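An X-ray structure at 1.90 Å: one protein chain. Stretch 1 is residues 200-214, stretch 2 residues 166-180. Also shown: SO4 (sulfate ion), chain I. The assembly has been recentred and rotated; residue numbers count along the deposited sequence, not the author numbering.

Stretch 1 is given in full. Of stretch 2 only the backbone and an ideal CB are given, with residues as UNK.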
# COMPACT_ATOMS: atom_id res chain seq x y z
N GLU A 200 -23.89 6.31 8.04
CA GLU A 200 -23.11 7.40 7.39
C GLU A 200 -23.91 8.61 6.96
O GLU A 200 -23.40 9.81 6.88
CB GLU A 200 -22.27 6.87 6.21
CG GLU A 200 -21.17 7.92 5.84
CD GLU A 200 -20.05 7.39 4.96
OE1 GLU A 200 -19.04 8.12 4.80
OE2 GLU A 200 -20.19 6.26 4.43
N GLU A 201 -25.17 8.35 6.63
CA GLU A 201 -26.11 9.45 6.32
C GLU A 201 -26.44 10.23 7.58
O GLU A 201 -26.47 11.44 7.58
CB GLU A 201 -27.37 8.90 5.65
CG GLU A 201 -27.11 8.28 4.28
CD GLU A 201 -28.35 7.63 3.64
OE1 GLU A 201 -28.12 6.80 2.71
OE2 GLU A 201 -29.53 7.96 4.05
N ARG A 202 -26.62 9.53 8.70
CA ARG A 202 -26.84 10.20 9.98
C ARG A 202 -25.63 11.06 10.38
O ARG A 202 -25.82 12.24 10.72
CB ARG A 202 -27.13 9.18 11.06
CG ARG A 202 -27.67 9.83 12.32
CD ARG A 202 -28.35 8.83 13.21
NE ARG A 202 -27.45 8.03 14.03
CZ ARG A 202 -27.28 6.72 13.88
NH1 ARG A 202 -27.83 6.08 12.86
NH2 ARG A 202 -26.57 6.07 14.78
N VAL A 203 -24.40 10.53 10.28
CA VAL A 203 -23.24 11.38 10.61
C VAL A 203 -23.13 12.61 9.76
O VAL A 203 -22.89 13.72 10.26
CB VAL A 203 -21.83 10.68 10.69
CG1 VAL A 203 -21.91 9.24 11.07
CG2 VAL A 203 -21.03 10.83 9.45
N ARG A 204 -23.27 12.47 8.46
CA ARG A 204 -23.21 13.67 7.60
C ARG A 204 -24.21 14.70 8.02
O ARG A 204 -23.89 15.92 8.12
CB ARG A 204 -23.45 13.30 6.16
CG ARG A 204 -22.31 12.46 5.57
CD ARG A 204 -22.65 12.00 4.17
NE ARG A 204 -21.79 10.99 3.65
CZ ARG A 204 -22.21 9.93 2.94
NH1 ARG A 204 -23.52 9.67 2.74
NH2 ARG A 204 -21.30 9.09 2.49
N LYS A 205 -25.45 14.28 8.27
CA LYS A 205 -26.47 15.29 8.59
C LYS A 205 -26.33 15.88 9.98
O LYS A 205 -26.38 17.08 10.14
CB LYS A 205 -27.88 14.72 8.40
CG LYS A 205 -29.06 15.65 8.66
CD LYS A 205 -29.10 16.82 7.70
CE LYS A 205 -30.32 17.69 7.99
NZ LYS A 205 -30.45 18.84 6.99
N LEU A 206 -26.16 15.05 10.99
CA LEU A 206 -26.31 15.52 12.37
C LEU A 206 -25.18 16.43 12.82
O LEU A 206 -25.40 17.32 13.64
CB LEU A 206 -26.43 14.34 13.33
CG LEU A 206 -27.85 13.84 13.60
CD1 LEU A 206 -28.55 14.81 14.48
CD2 LEU A 206 -28.61 13.62 12.26
N TYR A 207 -24.00 16.24 12.27
CA TYR A 207 -22.86 17.08 12.62
C TYR A 207 -22.98 18.45 11.97
O TYR A 207 -22.47 19.43 12.49
CB TYR A 207 -21.51 16.36 12.33
CG TYR A 207 -21.25 15.27 13.37
CD1 TYR A 207 -21.55 13.93 13.13
CD2 TYR A 207 -20.79 15.60 14.68
CE1 TYR A 207 -21.37 13.01 14.08
CE2 TYR A 207 -20.61 14.67 15.64
CZ TYR A 207 -20.92 13.37 15.36
OH TYR A 207 -20.77 12.36 16.27
N ARG A 208 -23.65 18.51 10.83
CA ARG A 208 -24.00 19.82 10.25
C ARG A 208 -24.99 20.59 11.14
O ARG A 208 -24.81 21.78 11.40
CB ARG A 208 -24.57 19.67 8.84
CG ARG A 208 -23.56 19.05 7.85
CD ARG A 208 -24.09 18.89 6.41
NE ARG A 208 -24.34 20.20 5.83
CZ ARG A 208 -25.54 20.81 5.75
NH1 ARG A 208 -26.65 20.21 6.19
NH2 ARG A 208 -25.61 22.03 5.20
N VAL A 209 -26.00 19.91 11.62
CA VAL A 209 -26.95 20.50 12.55
C VAL A 209 -26.21 20.93 13.83
O VAL A 209 -26.41 22.05 14.34
CB VAL A 209 -28.03 19.48 12.96
CG1 VAL A 209 -28.96 20.03 14.10
CG2 VAL A 209 -28.85 19.02 11.76
N ARG A 210 -25.36 20.02 14.33
CA ARG A 210 -24.55 20.27 15.50
C ARG A 210 -23.78 21.57 15.33
O ARG A 210 -23.85 22.46 16.20
CB ARG A 210 -23.55 19.11 15.70
CG ARG A 210 -22.80 19.11 17.00
CD ARG A 210 -21.64 20.07 17.04
NE ARG A 210 -20.49 19.65 16.24
CZ ARG A 210 -19.55 18.79 16.60
NH1 ARG A 210 -19.58 18.15 17.77
NH2 ARG A 210 -18.54 18.55 15.77
N ASP A 211 -23.06 21.70 14.22
CA ASP A 211 -22.27 22.89 14.01
C ASP A 211 -23.14 24.14 13.89
O ASP A 211 -22.77 25.23 14.36
CB ASP A 211 -21.34 22.76 12.79
CG ASP A 211 -20.24 21.74 13.04
OD1 ASP A 211 -19.66 21.27 12.05
OD2 ASP A 211 -19.89 21.36 14.18
N ARG A 212 -24.30 24.01 13.29
CA ARG A 212 -25.21 25.17 13.20
C ARG A 212 -25.64 25.63 14.60
O ARG A 212 -25.69 26.85 14.87
CB ARG A 212 -26.43 24.81 12.34
CG ARG A 212 -27.43 25.94 12.15
CD ARG A 212 -28.77 25.43 11.64
NE ARG A 212 -29.81 26.46 11.77
CZ ARG A 212 -31.12 26.22 11.64
NH1 ARG A 212 -31.56 25.00 11.35
NH2 ARG A 212 -31.98 27.22 11.78
N VAL A 213 -25.94 24.69 15.48
CA VAL A 213 -26.40 25.03 16.84
C VAL A 213 -25.30 25.70 17.66
O VAL A 213 -25.57 26.68 18.38
CB VAL A 213 -26.94 23.86 17.61
CG1 VAL A 213 -27.39 24.30 19.02
CG2 VAL A 213 -28.15 23.27 16.88
N GLU A 214 -24.07 25.22 17.47
CA GLU A 214 -22.90 25.82 18.04
C GLU A 214 -22.79 27.26 17.58
O GLU A 214 -22.54 28.11 18.41
CB GLU A 214 -21.61 25.06 17.70
CG GLU A 214 -21.48 23.78 18.52
CD GLU A 214 -20.18 23.04 18.31
OE1 GLU A 214 -19.47 23.34 17.35
OE2 GLU A 214 -19.88 22.14 19.09
N UNK A 166 -36.18 8.52 10.86
CA UNK A 166 -35.41 8.88 9.67
C UNK A 166 -34.34 9.93 9.99
O UNK A 166 -34.39 10.64 10.99
CB UNK A 166 -36.34 9.40 8.58
N UNK A 167 -33.39 10.03 9.08
CA UNK A 167 -32.27 10.93 9.26
C UNK A 167 -32.82 12.33 9.45
O UNK A 167 -32.41 13.04 10.36
CB UNK A 167 -31.30 10.87 8.08
N UNK A 168 -33.79 12.71 8.62
CA UNK A 168 -34.36 14.05 8.68
C UNK A 168 -35.11 14.32 9.98
O UNK A 168 -35.02 15.38 10.56
CB UNK A 168 -35.30 14.26 7.49
N UNK A 169 -35.86 13.32 10.45
CA UNK A 169 -36.67 13.50 11.65
C UNK A 169 -35.72 13.58 12.84
O UNK A 169 -35.93 14.34 13.77
CB UNK A 169 -37.68 12.37 11.82
N UNK A 170 -34.62 12.81 12.79
CA UNK A 170 -33.67 12.81 13.88
C UNK A 170 -32.95 14.16 13.93
O UNK A 170 -32.74 14.70 14.99
CB UNK A 170 -32.67 11.66 13.73
N UNK A 171 -32.64 14.72 12.76
CA UNK A 171 -32.04 16.06 12.67
C UNK A 171 -32.90 17.10 13.33
O UNK A 171 -32.39 18.05 13.94
CB UNK A 171 -31.80 16.45 11.21
N UNK A 172 -34.21 16.96 13.20
CA UNK A 172 -35.15 17.98 13.72
C UNK A 172 -35.26 17.90 15.23
O UNK A 172 -35.28 18.90 15.92
CB UNK A 172 -36.54 17.81 13.09
N UNK A 173 -35.36 16.69 15.75
CA UNK A 173 -35.37 16.57 17.19
C UNK A 173 -34.05 17.00 17.79
O UNK A 173 -34.05 17.72 18.80
CB UNK A 173 -35.69 15.13 17.60
N UNK A 174 -32.93 16.63 17.17
CA UNK A 174 -31.62 17.04 17.66
C UNK A 174 -31.50 18.54 17.73
O UNK A 174 -30.96 19.05 18.68
CB UNK A 174 -30.51 16.47 16.77
N UNK A 175 -31.97 19.23 16.71
CA UNK A 175 -31.90 20.72 16.68
C UNK A 175 -32.61 21.31 17.88
O UNK A 175 -32.12 22.25 18.50
CB UNK A 175 -32.52 21.27 15.40
N UNK A 176 -33.79 20.77 18.18
CA UNK A 176 -34.56 21.19 19.33
C UNK A 176 -33.82 21.00 20.65
O UNK A 176 -33.75 21.90 21.48
CB UNK A 176 -35.88 20.42 19.37
N UNK A 177 -33.27 19.81 20.82
CA UNK A 177 -32.66 19.44 22.10
C UNK A 177 -31.42 20.22 22.40
O UNK A 177 -31.28 20.79 23.50
CB UNK A 177 -32.33 17.95 22.12
N UNK A 178 -30.54 20.28 21.41
CA UNK A 178 -29.31 21.07 21.47
C UNK A 178 -29.62 22.57 21.63
O UNK A 178 -29.07 23.20 22.53
CB UNK A 178 -28.47 20.84 20.21
N UNK A 179 -30.48 23.13 20.78
CA UNK A 179 -30.86 24.55 20.85
C UNK A 179 -31.45 24.99 22.21
O UNK A 179 -31.26 26.12 22.65
CB UNK A 179 -31.88 24.85 19.75
N UNK A 180 -32.16 24.10 22.87
CA UNK A 180 -32.76 24.42 24.14
C UNK A 180 -31.80 24.31 25.31
O UNK A 180 -32.14 24.71 26.42
CB UNK A 180 -33.96 23.51 24.38
S SO4 I . -28.72 21.98 9.10
O1 SO4 I . -28.94 23.22 8.36
O2 SO4 I . -29.42 22.06 10.38
O3 SO4 I . -29.20 20.85 8.31
O4 SO4 I . -27.29 21.83 9.33

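Two helices run side by side, their axes 9.6 Å apart at closest approach and 26° from parallel. Position 166 has phi/psi of -74/163 just before the helical run, and its CB finds no stretch 1 atom within 5.5 Å. A capping Ser, Thr, Asp or Asn would suit. It is S166, whose OG accepts from the backbone N of 169 (3.1 Å).

At 167 the CB points toward stretch 1, 4.9 Å from both E201 O and R202 CA, above the aliphatic start of K205. A medium apolar residue fits; V167 puts CG1 3.7 Å from K205 CB.

Position 168 points away, but the ammonium of K205 lies on this flank, so a long acid could bend back. E168 does so with chi2 at 51° (p), forming a long salt bridge, OE2 to K205 NZ at 4.0 Å. That lysine also donates from NZ to sulfate O3 (2.7 Å).

Position 169 is out of reach and open to many residues; E169 returns the capping favour, OE1 accepting from S166 N (2.9 Å).

At 170 the CB lies 4.7 Å from L206 CD2 and 5.2 Å from R202 CD, allowing an aliphatic or aromatic group. Y170 presents its ring edge to L206, with Y170 CD2 4.3 Å from L206 CG.

Position 171 is tighter: its CB is 3.8 Å from K205 CE and 4.0 Å from V209 CG2, favouring a small residue. A171 supplies only a methyl.

Positions 172 and 173, without nearby stretch 1 atoms, leave the choice open; they are E172 and I173.

The clearest constraint is at 174, where the ideal CB already sits 3.4 Å from L206 CD1. Ala or Gly is indicated, and A174 packs its CB 3.5 Å from that methyl, helping to form the hole that receives L206.

At 175 the CB points sideways, 4.0 Å from V209 CG1, with V213 and R212 further along; a long apolar or aromatic residue could reach both. Y175 sets CD2 3.7 Å from V213 CG2. Its OH lies over one face of the R212 guanidinium, 3.3 Å from NH2, at an angle too poor for a hydrogen bond.

Positions 176 and 177 lack stretch 1 neighbours and hold E176 and L177.

At 178 the CB points toward stretch 1, 3.8 Å from V213 CG1, beside a hollow bounded by L206, V209, R210 and V213. A large apolar side chain is suggested. W178 fills it, with R210 CG over its six-membered ring, 4.2 Å from the centroid.

Position 179 points sideways near V213 and suits a small residue; S179 OG donates to Y175 O (2.6 Å). Position 180 faces away, leaving identity undetermined; it is G180.

Stretch 2 (166-180) SVEEYAEIAYELWSG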
# COMPACT_ATOMS: atom_id res chain seq x y z
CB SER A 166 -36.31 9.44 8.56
OG SER A 166 -36.61 10.80 8.79
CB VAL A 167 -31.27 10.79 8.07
CG1 VAL A 167 -30.24 11.82 8.12
CG2 VAL A 167 -30.62 9.37 8.11
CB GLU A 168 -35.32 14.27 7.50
CG GLU A 168 -35.82 15.70 7.37
CD GLU A 168 -34.68 16.73 7.38
OE1 GLU A 168 -34.82 17.81 8.01
OE2 GLU A 168 -33.62 16.46 6.77
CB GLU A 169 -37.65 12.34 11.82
CG GLU A 169 -38.77 12.19 10.79
CD GLU A 169 -39.40 10.79 10.78
OE1 GLU A 169 -38.76 9.78 11.14
OE2 GLU A 169 -40.58 10.65 10.41
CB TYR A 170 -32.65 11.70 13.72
CG TYR A 170 -32.10 11.11 14.98
CD1 TYR A 170 -32.92 10.41 15.85
CD2 TYR A 170 -30.74 11.22 15.31
CE1 TYR A 170 -32.45 9.83 17.01
CE2 TYR A 170 -30.24 10.59 16.50
CZ TYR A 170 -31.12 9.91 17.33
OH TYR A 170 -30.72 9.24 18.49
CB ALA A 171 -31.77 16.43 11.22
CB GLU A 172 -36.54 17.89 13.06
CG GLU A 172 -36.47 18.22 11.57
CD GLU A 172 -37.80 18.03 10.79
OE1 GLU A 172 -38.68 17.20 11.17
OE2 GLU A 172 -37.93 18.72 9.76
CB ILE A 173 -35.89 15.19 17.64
CG1 ILE A 173 -36.01 15.16 19.16
CG2 ILE A 173 -35.06 14.05 17.12
CD1 ILE A 173 -37.03 16.16 19.67
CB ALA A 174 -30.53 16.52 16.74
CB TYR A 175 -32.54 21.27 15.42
CG TYR A 175 -32.42 22.75 15.29
CD1 TYR A 175 -33.45 23.58 15.67
CD2 TYR A 175 -31.22 23.33 14.90
CE1 TYR A 175 -33.35 24.95 15.53
CE2 TYR A 175 -31.08 24.70 14.81
CZ TYR A 175 -32.16 25.50 15.13
OH TYR A 175 -32.06 26.85 15.07
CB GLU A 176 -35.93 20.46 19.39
CG GLU A 176 -36.93 20.80 18.28
CD GLU A 176 -37.19 22.30 18.16
OE1 GLU A 176 -36.88 22.89 17.10
OE2 GLU A 176 -37.73 22.86 19.12
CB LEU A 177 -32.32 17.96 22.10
CG LEU A 177 -33.54 17.04 22.08
CD1 LEU A 177 -33.15 15.64 21.75
CD2 LEU A 177 -34.19 17.04 23.41
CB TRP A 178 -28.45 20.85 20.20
CG TRP A 178 -27.58 19.60 20.15
CD1 TRP A 178 -26.98 18.99 21.20
CD2 TRP A 178 -27.23 18.84 19.00
NE1 TRP A 178 -26.23 17.92 20.76
CE2 TRP A 178 -26.36 17.82 19.41
CE3 TRP A 178 -27.51 18.96 17.63
CZ2 TRP A 178 -25.83 16.90 18.53
CZ3 TRP A 178 -27.02 18.06 16.79
CH2 TRP A 178 -26.18 17.02 17.23
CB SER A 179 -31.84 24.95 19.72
OG SER A 179 -31.27 24.74 18.44
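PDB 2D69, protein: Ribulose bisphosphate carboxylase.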